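ALDH21) (Physcomitrella patens subsp. patens, PDB 5MZ5) oxidises succinic semialdehyde to succinate as an NADP(+)-dependent aldehyde dehydrogenase of a moss. Local coordinates at residues I305-L308 with I309-G312. Residues are numbered along the deposited sequence; the frame is centred on the assembly and turned at random.
Sequences IQRL and INGG
Arg307 and Asn310 lie side by side one helical turn apart and point the same way. The Arg307 chain bends at chi2 and chi3 (-86° and 81°), which brings one guanidinium face over CB of Asn310. The guanidinium and amide planes, 16° apart, are nearly parallel but offset, with NH2 of Arg307 3.6 Å from CG of Asn310 and no direct hydrogen bond. ND2 of Asn310 instead donates to a water at 2.8 Å, which returns a weak bond to Arg307 O. NH1 of Arg307 forms a salt bridge with Asp470. A methionine in place of Arg307 would probably leave Asp470 without this charged mate and the Asn310 amide without its flat neighbour. Both residues belong to helix 301-313, the crossover of the beta-alpha-beta unit between strands 290-294 and 323-329. Four i to i+4 backbone bonds join 305-308 to 309-312, including Gly311 N to Arg307 O at 2.9 Å. The buried side is tight. CG1 of Ile309 comes within 3.3 Å of Ile305 O and meets Ile305 CG2 at 4.2 Å, and both side chains pack on Ala343 of helix 333-345. Leu308 faces Met323 and Leu326. The Gln306 side chain, by contrast, lies on the exposed side, and its backbone O accepts from Asn310 N at 3.1 Å.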
loop_
_atom_site.group_PDB
_atom_site.type_symbol
_atom_site.label_atom_id
_atom_site.label_comp_id
_atom_site.label_asym_id
_atom_site.label_seq_id
_atom_site.Cartn_x
_atom_site.Cartn_y
_atom_site.Cartn_z
ATOM N N ILE A 305 -15.069 35.043 2.711
ATOM C CA ILE A 305 -16.504 35.306 2.928
ATOM C C ILE A 305 -17.352 34.367 2.066
ATOM O O ILE A 305 -18.267 33.741 2.593
ATOM C CB ILE A 305 -16.877 36.820 2.747
ATOM C CG1 ILE A 305 -16.188 37.733 3.798
ATOM C CG2 ILE A 305 -18.411 37.077 2.704
ATOM C CD1 ILE A 305 -16.456 37.439 5.341
ATOM N N GLN A 306 -17.017 34.237 0.760
ATOM C CA GLN A 306 -17.740 33.355 -0.166
ATOM C C GLN A 306 -17.763 31.916 0.323
ATOM O O GLN A 306 -18.799 31.269 0.234
ATOM C CB GLN A 306 -17.128 33.408 -1.577
ATOM C CG GLN A 306 -17.465 34.679 -2.364
ATOM C CD GLN A 306 -16.565 34.927 -3.565
ATOM O OE1 GLN A 306 -15.765 34.080 -3.996
ATOM N NE2 GLN A 306 -16.689 36.115 -4.148
ATOM N N ARG A 307 -16.620 31.416 0.854
ATOM C CA ARG A 307 -16.525 30.037 1.351
ATOM C C ARG A 307 -17.258 29.863 2.665
ATOM O O ARG A 307 -17.852 28.811 2.892
ATOM C CB ARG A 307 -15.062 29.568 1.430
ATOM C CG ARG A 307 -14.353 29.602 0.064
ATOM C CD ARG A 307 -14.563 28.353 -0.752
ATOM N NE ARG A 307 -15.846 28.334 -1.447
ATOM C CZ ARG A 307 -16.502 27.224 -1.779
ATOM N NH1 ARG A 307 -16.011 26.029 -1.455
ATOM N NH2 ARG A 307 -17.657 27.299 -2.428
ATOM N N LEU A 308 -17.258 30.915 3.508
ATOM C CA LEU A 308 -17.991 30.907 4.780
ATOM C C LEU A 308 -19.503 30.917 4.523
ATOM O O LEU A 308 -20.256 30.265 5.254
ATOM C CB LEU A 308 -17.587 32.087 5.652
ATOM C CG LEU A 308 -16.171 32.095 6.207
ATOM C CD1 LEU A 308 -15.935 33.362 7.014
ATOM C CD2 LEU A 308 -15.875 30.842 7.030
ATOM N N ILE A 309 -19.937 31.627 3.461
ATOM C CA ILE A 309 -21.346 31.681 3.022
ATOM C C ILE A 309 -21.761 30.277 2.542
ATOM O O ILE A 309 -22.805 29.774 2.965
ATOM C CB ILE A 309 -21.571 32.784 1.938
ATOM C CG1 ILE A 309 -21.484 34.206 2.547
ATOM C CG2 ILE A 309 -22.882 32.572 1.119
ATOM C CD1 ILE A 309 -22.675 34.625 3.567
ATOM N N ASN A 310 -20.909 29.625 1.706
ATOM C CA ASN A 310 -21.167 28.269 1.223
ATOM C C ASN A 310 -21.306 27.308 2.418
ATOM O O ASN A 310 -22.279 26.561 2.494
ATOM C CB ASN A 310 -20.085 27.804 0.234
ATOM C CG ASN A 310 -20.279 26.363 -0.219
ATOM O OD1 ASN A 310 -21.158 26.043 -1.023
ATOM N ND2 ASN A 310 -19.535 25.446 0.373
ATOM N N GLY A 311 -20.379 27.390 3.362
ATOM C CA GLY A 311 -20.414 26.554 4.553
ATOM C C GLY A 311 -21.671 26.700 5.385
ATOM O O GLY A 311 -22.331 25.710 5.719
ATOM N N GLY A 312 -21.990 27.934 5.717
ATOM C CA GLY A 312 -23.135 28.252 6.555
ATOM C C GLY A 312 -24.519 28.134 5.951
ATOM O O GLY A 312 -25.485 27.978 6.701
HETATM O O HOH W 1 -17.234 25.724 1.888
#